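Phycocyanobilin lyase subunit beta (Nostoc sp. PCC 7120, PDB 5N3U) associates with the alpha subunit CpcE to form a lyase that is probably required for attaching the bilin chromophore to the phycocyanin alpha chain CpcA. Local coordinates at residues 139-143 with 160-164; 178-182 with 194-198. One frame throughout, in Å; residues are numbered along the deposited sequence.

Interaction 1: 139-143 with 160-164; sequences LETLL and GLQGL
L142, in helical segment 139-143, lies over G160: its CD1 is 3.6 Å from G160 C, and its CD2 takes up the space where a side chain would start, an ideal CB on G160 falling 2.7 Å from it. Segment 160-164 lies on helix 151-163, and the backbones come closest at L142 and L161, CA to CA 6.6 Å. With L142, L143, L161 and L164 all in the mt rotamer and L139 in tp, the branched ends interlock. L161 CD2 enters between L139 CD1 (3.5 Å), L142 CB (3.6 Å) and L143 CD2 (4.1 Å). L164 CD1 rests 3.9 Å from L139 CB and 4.0 Å from L142 CD1. Beyond the pair, L139 and L164 meet I174 of helix 171-184, while L142 touches A115 of helix 108-118. Such packing of two consecutive helices is characteristic of the HEAT-repeat solenoid. The side-chain contacts between the segments are all apolar, so cohesion depends on close fit and the exclusion of water rather than on polar pairing.

Interaction 2: 178-182 with 194-198; sequences LKEML and ILLAQ
Two consecutive helices, 171-184 and 188-198, form a helical hairpin, and segments 178-182 and 194-198 are where their flanks mesh. The segment axes run nearly antiparallel, at 150° (signed crossing angle -150°) and 10.4 Å apart, with L178 and I194 as the closest CA pair at 6.4 Å. The chief bump is I194, in mt: it fills the hollow among L178, M181 and L182, with CD1 3.4 Å from both M181 CB and L182 N, and CG2 3.7 Å from L178 O and 3.9 Å from L182 CB. In return L182, a tp rotamer, fits between L195 and Q198, its CD2 3.9 Å from L195 CD2 and 3.7 Å from Q198 OE1. L178 CD1 faces the small A197, 4.4 Å from its CB. I158 of helix 151-163 touches L178, M181 and I194, and L195 packs on I261 of the alpha subunit. Q198 NE2 lies 4.2 Å from K179 N without hydrogen bonding, so the joint rests on close aliphatic packing, with polar Q198 and K179 at its margin.

The two contacts illustrate how an alpha solenoid is built: each helix packs on its neighbours along the chain. They come in series, interaction 1 joining helices 130-145 and 151-163 before interaction 2 joins 171-184 and 188-198. Their centres are 13 Å apart, on the same side of the chain's centre, and interaction 2 lies at the C-terminal end of the modelled chain. The successive hairpins are stitched together by helix 151-163, with direct packing of Q162 OE1 on A197 CA at 3.5 Å. Q162 also hydrogen-bonds R193. Both pairs of segments touch the alpha subunit, through T141 in 139-143 and L195 in 194-198, so this end of the chain also takes part in the association with CpcE that forms the lyase.

Interaction 1: 139-143 with 160-164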
loop_
_atom_site.group_PDB
_atom_site.type_symbol
_atom_site.label_atom_id
_atom_site.label_comp_id
_atom_site.label_asym_id
_atom_site.label_seq_id
_atom_site.Cartn_x
_atom_site.Cartn_y
_atom_site.Cartn_z
ATOM N N LEU B 139 20.920 8.223 -13.958
ATOM C CA LEU B 139 20.629 9.614 -14.100
ATOM C C LEU B 139 19.293 9.818 -14.728
ATOM O O LEU B 139 18.477 10.588 -14.193
ATOM C CB LEU B 139 21.771 10.310 -14.923
ATOM C CG LEU B 139 21.490 11.753 -15.314
ATOM C CD1 LEU B 139 21.317 12.603 -14.071
ATOM C CD2 LEU B 139 22.600 12.320 -16.232
ATOM N N GLU B 140 18.992 9.132 -15.819
ATOM C CA GLU B 140 17.683 9.328 -16.493
ATOM C C GLU B 140 16.555 9.074 -15.520
ATOM O O GLU B 140 15.560 9.770 -15.503
ATOM C CB GLU B 140 17.509 8.410 -17.721
ATOM C CG GLU B 140 18.436 8.740 -18.887
ATOM C CD GLU B 140 18.663 7.576 -19.957
ATOM O OE1 GLU B 140 17.967 6.479 -20.016
ATOM O OE2 GLU B 140 19.635 7.728 -20.740
ATOM N N THR B 141 16.687 8.023 -14.706
ATOM C CA THR B 141 15.614 7.717 -13.776
ATOM C C THR B 141 15.518 8.758 -12.713
ATOM O O THR B 141 14.406 9.106 -12.314
ATOM C CB THR B 141 15.832 6.327 -13.135
ATOM O OG1 THR B 141 15.538 5.392 -14.160
ATOM C CG2 THR B 141 14.770 5.983 -12.121
ATOM N N LEU B 142 16.656 9.190 -12.193
ATOM C CA LEU B 142 16.640 10.204 -11.164
ATOM C C LEU B 142 16.061 11.517 -11.641
ATOM O O LEU B 142 15.367 12.204 -10.887
ATOM C CB LEU B 142 18.005 10.429 -10.600
ATOM C CG LEU B 142 18.510 9.355 -9.651
ATOM C CD1 LEU B 142 19.965 9.477 -9.454
ATOM C CD2 LEU B 142 17.872 9.473 -8.296
ATOM N N LEU B 143 16.328 11.864 -12.892
ATOM C CA LEU B 143 15.720 13.060 -13.484
ATOM C C LEU B 143 14.229 12.907 -13.590
ATOM O O LEU B 143 13.431 13.833 -13.275
ATOM C CB LEU B 143 16.323 13.380 -14.859
ATOM C CG LEU B 143 17.801 13.718 -14.894
ATOM C CD1 LEU B 143 18.290 13.884 -16.346
ATOM C CD2 LEU B 143 18.080 15.006 -14.127
ATOM N N GLY B 160 20.431 11.305 -4.780
ATOM C CA GLY B 160 20.943 10.395 -5.776
ATOM C C GLY B 160 21.767 11.148 -6.810
ATOM O O GLY B 160 22.854 10.759 -7.111
ATOM N N LEU B 161 21.229 12.237 -7.291
ATOM C CA LEU B 161 21.879 13.057 -8.288
ATOM C C LEU B 161 23.213 13.565 -7.823
ATOM O O LEU B 161 24.178 13.549 -8.594
ATOM C CB LEU B 161 21.018 14.195 -8.725
ATOM C CG LEU B 161 19.791 13.954 -9.548
ATOM C CD1 LEU B 161 18.952 15.216 -9.683
ATOM C CD2 LEU B 161 20.048 13.390 -10.953
ATOM N N GLN B 162 23.327 13.940 -6.569
ATOM C CA GLN B 162 24.601 14.387 -6.059
ATOM C C GLN B 162 25.607 13.306 -6.076
ATOM O O GLN B 162 26.812 13.534 -6.220
ATOM C CB GLN B 162 24.450 14.855 -4.618
ATOM C CG GLN B 162 25.633 15.655 -4.061
ATOM C CD GLN B 162 25.429 15.952 -2.568
ATOM O OE1 GLN B 162 24.411 16.442 -2.146
ATOM N NE2 GLN B 162 26.381 15.589 -1.775
ATOM N N GLY B 163 25.171 12.085 -5.804
ATOM C CA GLY B 163 26.068 10.969 -5.893
ATOM C C GLY B 163 26.689 10.743 -7.244
ATOM O O GLY B 163 27.714 10.072 -7.340
ATOM N N LEU B 164 26.067 11.234 -8.296
ATOM C CA LEU B 164 26.649 11.074 -9.596
ATOM C C LEU B 164 27.713 12.180 -9.996
ATOM O O LEU B 164 28.114 12.252 -11.141
ATOM C CB LEU B 164 25.523 10.978 -10.624
ATOM C CG LEU B 164 24.589 9.731 -10.526
ATOM C CD1 LEU B 164 23.407 9.925 -11.424
ATOM C CD2 LEU B 164 25.285 8.473 -10.952
#

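Interaction 2: 178-182 with 194-198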
loop_
_atom_site.group_PDB
_atom_site.type_symbol
_atom_site.label_atom_id
_atom_site.label_comp_id
_atom_site.label_asym_id
_atom_site.label_seq_id
_atom_site.Cartn_x
_atom_site.Cartn_y
_atom_site.Cartn_z
ATOM N N LEU B 178 19.109 20.810 -11.345
ATOM C CA LEU B 178 19.142 21.390 -10.055
ATOM C C LEU B 178 18.754 22.877 -10.068
ATOM O O LEU B 178 17.959 23.290 -9.226
ATOM C CB LEU B 178 20.514 21.201 -9.449
ATOM C CG LEU B 178 20.914 19.805 -8.999
ATOM C CD1 LEU B 178 22.305 19.711 -8.467
ATOM C CD2 LEU B 178 19.999 19.235 -7.953
ATOM N N LYS B 179 19.259 23.658 -11.037
ATOM C CA LYS B 179 18.825 25.049 -11.178
ATOM C C LYS B 179 17.330 25.138 -11.442
ATOM O O LYS B 179 16.657 25.960 -10.813
ATOM C CB LYS B 179 19.537 25.756 -12.313
ATOM C CG LYS B 179 21.028 25.957 -12.112
ATOM C CD LYS B 179 21.695 26.678 -13.302
ATOM C CE LYS B 179 22.925 25.925 -13.865
ATOM N NZ LYS B 179 24.067 25.731 -12.904
ATOM N N GLU B 180 16.787 24.323 -12.349
ATOM C CA GLU B 180 15.359 24.380 -12.626
ATOM C C GLU B 180 14.572 24.058 -11.348
ATOM O O GLU B 180 13.470 24.576 -11.147
ATOM C CB GLU B 180 14.890 23.348 -13.670
ATOM C CG GLU B 180 15.344 23.447 -15.125
ATOM C CD GLU B 180 15.453 22.051 -15.796
ATOM O OE1 GLU B 180 16.433 21.818 -16.566
ATOM O OE2 GLU B 180 14.598 21.153 -15.516
ATOM N N MET B 181 15.099 23.167 -10.504
ATOM C CA MET B 181 14.342 22.781 -9.302
ATOM C C MET B 181 14.418 23.847 -8.193
ATOM O O MET B 181 13.414 24.195 -7.563
ATOM C CB MET B 181 14.843 21.415 -8.794
ATOM C CG MET B 181 14.295 20.245 -9.586
ATOM S SD MET B 181 15.028 18.765 -8.846
ATOM C CE MET B 181 13.821 18.583 -7.523
ATOM N N LEU B 182 15.611 24.374 -7.979
ATOM C CA LEU B 182 15.782 25.565 -7.110
ATOM C C LEU B 182 14.869 26.734 -7.495
ATOM O O LEU B 182 14.365 27.403 -6.619
ATOM C CB LEU B 182 17.224 26.043 -7.108
ATOM C CG LEU B 182 17.569 27.040 -6.005
ATOM C CD1 LEU B 182 17.275 26.522 -4.611
ATOM C CD2 LEU B 182 19.029 27.402 -6.090
ATOM N N ILE B 194 18.861 21.183 -2.428
ATOM C CA ILE B 194 19.499 21.536 -3.701
ATOM C C ILE B 194 20.768 22.385 -3.447
ATOM O O ILE B 194 21.876 22.017 -3.873
ATOM C CB ILE B 194 18.519 22.277 -4.604
ATOM C CG1 ILE B 194 17.445 21.300 -5.142
ATOM C CG2 ILE B 194 19.233 22.960 -5.789
ATOM C CD1 ILE B 194 16.206 21.952 -5.679
ATOM N N LEU B 195 20.600 23.468 -2.676
ATOM C CA LEU B 195 21.738 24.295 -2.220
ATOM C C LEU B 195 22.860 23.524 -1.633
ATOM O O LEU B 195 23.974 23.771 -1.980
ATOM C CB LEU B 195 21.308 25.324 -1.184
ATOM C CG LEU B 195 20.361 26.374 -1.779
ATOM C CD1 LEU B 195 19.712 27.160 -0.638
ATOM C CD2 LEU B 195 21.067 27.276 -2.800
ATOM N N LEU B 196 22.588 22.570 -0.745
ATOM C CA LEU B 196 23.634 21.752 -0.225
ATOM C C LEU B 196 24.291 20.942 -1.342
ATOM O O LEU B 196 25.502 20.733 -1.301
ATOM C CB LEU B 196 23.142 20.760 0.830
ATOM C CG LEU B 196 24.165 19.839 1.472
ATOM C CD1 LEU B 196 25.279 20.658 2.126
ATOM C CD2 LEU B 196 23.514 18.981 2.532
ATOM N N ALA B 197 23.500 20.451 -2.297
ATOM C CA ALA B 197 24.093 19.649 -3.382
ATOM C C ALA B 197 24.973 20.574 -4.259
ATOM O O ALA B 197 26.136 20.237 -4.490
ATOM C CB ALA B 197 23.038 18.940 -4.222
ATOM N N GLN B 198 24.437 21.729 -4.704
ATOM C CA GLN B 198 25.241 22.706 -5.486
ATOM C C GLN B 198 26.599 23.019 -4.883
ATOM O O GLN B 198 27.580 23.105 -5.592
ATOM C CB GLN B 198 24.493 23.991 -5.708
ATOM C CG GLN B 198 23.578 23.895 -6.900
ATOM C CD GLN B 198 22.384 24.806 -6.805
ATOM O OE1 GLN B 198 22.084 25.351 -5.735
ATOM N NE2 GLN B 198 21.686 24.991 -7.926
#